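Local structure of VP1 (Polyomavirus HPyV7, 4PCH) at the interface of chains A and B. The protein forms the pentameric capsomers of the polyomavirus capsid as its major coat protein, here as the jelly-roll part of the chain, and serves in attachment to host cells. Sequence-based numbering; all coordinates share one arbitrary frame. Chains: chain A/B, VP1.

Contact 1: the interface of chains A and B. Residues chain A 95-98, 112; chain B 116-118, 172, 190, 232.
A:Pro96 packs its ring against B:Thr116, B:Met232 and B:Val190 in a subunit interface of the VP1 pentamer. The contact is apolar packing between side chains, with water bridges between the polar groups. A:Pro96 hides 78 Å² here. A:Pro96 CB lies 3.7 Å from the methyl CG2 of B:Thr116. The terminal methyl CE of B:Met232 reaches A:Pro96 CB at 3.8 Å. CG1 of B:Val190 lies against the backbone side of the ring, 3.9 Å from A:Pro96 CA.

A:Met98 carries the second apolar group. Its CG lies anti to the carbonyl carbon, and the bend at chi2 (-78°) brings SD to B:Thr116. The further bend at chi3 (-74°) sets CE beside B:Met232 SD. A:Met98 SD sits 3.8 Å from B:Thr116 CB. A:Met98 and B:Met232 run past each other in opposite directions. A:Met98 also crosses B:Glu172 at about a right angle. A:Met98 CG lies 3.6 Å from the carboxylate carbon CD of B:Glu172.

Polar links between the chains run through water. Water 1 joins the backbone O of A:Gln97 to the hydroxyl OG1 of B:Thr116, which it meets at 2.7 Å. Water 2 joins A:Pro96 O to B:Glu172 O. Water 3 joins A:Met98 N to the carboxylate OE1 of B:Glu172, and waters 2 and 3 bond to each other. Within chain A, A:Gln97 NE2 donates to A:Ala95 O at 2.9 Å, from above the carbonyl plane. This bond ties the loop back on itself.

In the fold, the chain A loop following strand 81-93 lies against chain B strands 117-124, 184-191 and 224-236, with loop residues B:Thr116 and B:Glu172 lining the site beside them.

Contact 2: the interface of chains A and B. Residues chain A 42-43, 95, 97, 100, 258; chain B 133, 135, 153, 172, 175.
B:Pro135 and A:Tyr258 meet at the subunit interface, B:Pro135 CB 3.5 Å from the phenol oxygen OH of A:Tyr258. They are the centre of this pentamer contact, made mainly by loops, which mixes ring packing, direct hydrogen bonds and water bridges.

B:Pro135 hides 68 Å². Its ring lies alongside the tyrosine, pointing the same way. Its CG packs against CB of A:Ser100, and its CB and CG abut the amide oxygen of A:Gln97. A:Ser100 OG donates to that oxygen, A:Gln97 OE1, at 2.6 Å, from above the carbonyl plane. The extended side chain of A:Arg43 runs beside the proline. The guanidinium NH1 of A:Arg43 donates to A:Ser100 O at 2.9 Å, so this wall of the proline site is held within chain A.

A:Tyr258 hides 52 Å². B:Ile133 places its CG2 methyl over the centre of one A:Tyr258 ring face in a CH-pi contact, 3.4 Å from the centroid. Its chi1 of -60° sets CG2 anti to the backbone N and turns that methyl onto the ring. CG2 of B:Val175 lies at the ring edge. A:Gln97 NE2 donates to A:Tyr258 OH at 2.9 Å, in the amide plane. The bonds at OE1 and NE2 together fix the amide's orientation. Water 4 links the phenol OH to B:Ile133 O and B:Glu172 O. The phenol is thus held directly by chain A and through water 4 by chain B.

B:Asp153 hides 25 Å². A:Ser42 N donates to B:Asp153 OD2 at 3.0 Å, nearly straight at 168° but from above the carboxylate plane. Water 5 connects the serine OG to B:Pro135 O. A:Ser42 OG stands between the backbone N and the carbonyl carbon (chi1 54°), and from there donates to B:Asp153 O at 2.7 Å, from above the carbonyl plane.

Contact 1: the interface of chains A and B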
# COMPACT_ATOMS: atom_id res chain seq x y z
N ALA A 95 20.55 -4.15 -4.73
CA ALA A 95 20.97 -4.30 -3.32
C ALA A 95 20.66 -2.98 -2.58
O ALA A 95 20.63 -1.93 -3.21
CB ALA A 95 22.45 -4.58 -3.26
N PRO A 96 20.45 -3.03 -1.25
CA PRO A 96 20.28 -1.75 -0.53
C PRO A 96 21.54 -0.89 -0.67
O PRO A 96 22.64 -1.40 -0.61
CB PRO A 96 20.07 -2.20 0.92
CG PRO A 96 20.68 -3.57 1.02
CD PRO A 96 20.46 -4.19 -0.34
N GLN A 97 21.34 0.42 -0.83
CA GLN A 97 22.42 1.37 -1.03
C GLN A 97 22.59 2.14 0.30
O GLN A 97 21.66 2.78 0.77
CB GLN A 97 22.09 2.32 -2.15
CG GLN A 97 21.81 1.66 -3.51
CD GLN A 97 23.00 0.88 -4.04
OE1 GLN A 97 24.15 1.39 -4.09
NE2 GLN A 97 22.75 -0.38 -4.44
N MET A 98 23.75 2.02 0.89
CA MET A 98 24.07 2.61 2.20
C MET A 98 25.28 3.53 2.05
O MET A 98 25.15 4.66 1.59
CB MET A 98 24.31 1.50 3.22
CG MET A 98 23.12 0.59 3.46
SD MET A 98 21.87 1.34 4.51
CE MET A 98 22.66 1.24 6.11
N GLY A 112 20.76 7.50 1.17
CA GLY A 112 20.05 6.43 0.42
C GLY A 112 19.64 6.88 -0.97
O GLY A 112 19.92 8.02 -1.39
N THR B 116 17.00 2.95 5.05
CA THR B 116 17.05 1.93 4.00
C THR B 116 16.88 0.55 4.62
O THR B 116 17.37 0.28 5.72
CB THR B 116 18.37 2.12 3.19
OG1 THR B 116 18.22 3.27 2.35
CG2 THR B 116 18.72 0.93 2.33
N GLN B 117 16.17 -0.34 3.91
CA GLN B 117 15.76 -1.62 4.46
C GLN B 117 15.98 -2.74 3.44
O GLN B 117 15.96 -2.51 2.23
CB GLN B 117 14.26 -1.61 4.83
CG GLN B 117 13.87 -0.47 5.76
CD GLN B 117 12.42 -0.07 5.65
OE1 GLN B 117 11.51 -0.90 5.73
NE2 GLN B 117 12.19 1.26 5.54
N LEU B 118 16.12 -3.95 3.98
CA LEU B 118 16.14 -5.19 3.21
C LEU B 118 15.48 -6.28 4.03
O LEU B 118 15.85 -6.47 5.19
CB LEU B 118 17.56 -5.60 2.87
CG LEU B 118 17.77 -7.01 2.28
CD1 LEU B 118 17.07 -7.13 0.93
CD2 LEU B 118 19.24 -7.39 2.20
N GLU B 172 24.80 -5.46 1.20
CA GLU B 172 25.01 -4.32 0.31
C GLU B 172 25.77 -4.67 -0.98
O GLU B 172 25.75 -3.87 -1.92
CB GLU B 172 25.76 -3.22 1.03
CG GLU B 172 24.95 -2.55 2.10
CD GLU B 172 25.83 -1.80 3.08
OE1 GLU B 172 26.49 -0.84 2.66
OE2 GLU B 172 25.82 -2.18 4.25
N VAL B 190 13.63 -4.45 -0.99
CA VAL B 190 14.55 -3.36 -0.64
C VAL B 190 13.70 -2.08 -0.57
O VAL B 190 12.87 -1.84 -1.44
CB VAL B 190 15.64 -3.19 -1.71
CG1 VAL B 190 16.52 -1.95 -1.47
CG2 VAL B 190 16.51 -4.44 -1.80
N MET B 232 17.29 -6.03 7.49
CA MET B 232 17.72 -4.70 7.91
C MET B 232 16.49 -3.83 7.97
O MET B 232 15.86 -3.58 6.94
CB MET B 232 18.71 -4.12 6.91
CG MET B 232 19.12 -2.69 7.31
SD MET B 232 20.48 -2.02 6.36
CE MET B 232 19.81 -2.07 4.72
O HOH W 1 19.08 3.41 -0.21
O HOH W 2 25.21 -1.13 -1.76
O HOH W 3 26.23 0.67 0.20

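Contact 2: the interface of chains A and B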
# COMPACT_ATOMS: atom_id res chain seq x y z
N SER A 42 25.44 0.99 -14.09
CA SER A 42 24.23 1.11 -13.27
C SER A 42 24.05 2.50 -12.63
O SER A 42 23.01 2.76 -12.03
CB SER A 42 24.16 0.03 -12.19
OG SER A 42 25.35 0.05 -11.42
N ARG A 43 25.05 3.36 -12.75
CA ARG A 43 24.91 4.77 -12.38
C ARG A 43 25.39 5.58 -13.55
O ARG A 43 26.41 5.26 -14.17
CB ARG A 43 25.76 5.09 -11.16
CG ARG A 43 25.17 4.58 -9.88
CD ARG A 43 26.02 4.88 -8.64
NE ARG A 43 25.38 4.37 -7.43
CZ ARG A 43 25.72 4.71 -6.17
NH1 ARG A 43 26.69 5.59 -5.94
NH2 ARG A 43 25.04 4.20 -5.15
N ALA A 95 20.55 -4.15 -4.73
CA ALA A 95 20.97 -4.30 -3.32
C ALA A 95 20.66 -2.98 -2.58
O ALA A 95 20.63 -1.93 -3.21
CB ALA A 95 22.45 -4.58 -3.26
N GLN A 97 21.34 0.42 -0.83
CA GLN A 97 22.42 1.37 -1.03
C GLN A 97 22.59 2.14 0.30
O GLN A 97 21.66 2.78 0.77
CB GLN A 97 22.09 2.32 -2.15
CG GLN A 97 21.81 1.66 -3.51
CD GLN A 97 23.00 0.88 -4.04
OE1 GLN A 97 24.15 1.39 -4.09
NE2 GLN A 97 22.75 -0.38 -4.44
N SER A 100 27.36 3.56 -0.16
CA SER A 100 27.44 3.90 -1.58
C SER A 100 26.72 5.19 -2.00
O SER A 100 26.99 5.69 -3.08
CB SER A 100 26.83 2.78 -2.45
OG SER A 100 25.43 2.68 -2.21
N TYR A 258 20.76 -3.12 -11.32
CA TYR A 258 21.98 -3.78 -11.76
C TYR A 258 21.76 -4.61 -13.02
O TYR A 258 22.71 -4.98 -13.72
CB TYR A 258 22.46 -4.70 -10.67
CG TYR A 258 22.89 -4.06 -9.36
CD1 TYR A 258 23.29 -2.72 -9.28
CD2 TYR A 258 22.96 -4.82 -8.19
CE1 TYR A 258 23.73 -2.18 -8.09
CE2 TYR A 258 23.43 -4.28 -7.01
CZ TYR A 258 23.82 -2.96 -6.96
OH TYR A 258 24.30 -2.44 -5.78
N ILE B 133 28.25 -7.39 -6.72
CA ILE B 133 28.12 -6.13 -7.43
C ILE B 133 28.60 -5.02 -6.53
O ILE B 133 28.13 -4.90 -5.40
CB ILE B 133 26.64 -5.79 -7.78
CG1 ILE B 133 26.07 -6.88 -8.68
CG2 ILE B 133 26.57 -4.42 -8.45
CD1 ILE B 133 26.58 -6.85 -10.09
N PRO B 135 28.27 -1.15 -6.36
CA PRO B 135 27.50 -0.10 -7.04
C PRO B 135 28.37 1.05 -7.51
O PRO B 135 27.95 1.80 -8.40
CB PRO B 135 26.48 0.35 -5.97
CG PRO B 135 27.13 0.02 -4.68
CD PRO B 135 27.86 -1.28 -4.95
N ASP B 153 29.69 -3.24 -11.65
CA ASP B 153 28.48 -2.56 -11.17
C ASP B 153 27.21 -3.04 -11.88
O ASP B 153 26.11 -2.56 -11.60
CB ASP B 153 28.63 -1.02 -11.32
CG ASP B 153 28.61 -0.56 -12.76
OD1 ASP B 153 29.03 -1.31 -13.65
OD2 ASP B 153 28.22 0.58 -13.02
N GLU B 172 24.80 -5.46 1.20
CA GLU B 172 25.01 -4.32 0.31
C GLU B 172 25.77 -4.67 -0.98
O GLU B 172 25.75 -3.87 -1.92
CB GLU B 172 25.76 -3.22 1.03
CG GLU B 172 24.95 -2.55 2.10
CD GLU B 172 25.83 -1.80 3.08
OE1 GLU B 172 26.49 -0.84 2.66
OE2 GLU B 172 25.82 -2.18 4.25
N VAL B 175 23.87 -10.10 -4.36
CA VAL B 175 22.46 -10.20 -4.76
C VAL B 175 22.14 -11.65 -5.16
O VAL B 175 22.93 -12.27 -5.88
CB VAL B 175 22.19 -9.28 -5.97
CG1 VAL B 175 20.73 -9.33 -6.36
CG2 VAL B 175 22.60 -7.83 -5.67
O HOH W 4 25.52 -4.45 -4.50
O HOH W 5 25.13 1.15 -8.93
O HOH W 6 26.23 0.67 0.20

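The centres of contact 1 and contact 2 lie about 10 Å apart, measured between their C-alpha atoms. They share A:Ala95, A:Gln97 and B:Glu172, so they are neighbouring patches of one continuous interface. The chain A loop after strand 81-93 serves both. Contact 1 sets it against strands of chain B and the loop residues B:Thr116 and B:Glu172 beside them. Contact 2 adds chain A loops around A:Ser42 and A:Tyr258 and meets mostly chain B loops. The interface is not an exact two-fold. Different surfaces of the same protein therefore meet, as expected in a ring, and the pattern would repeat around the five-subunit assembly.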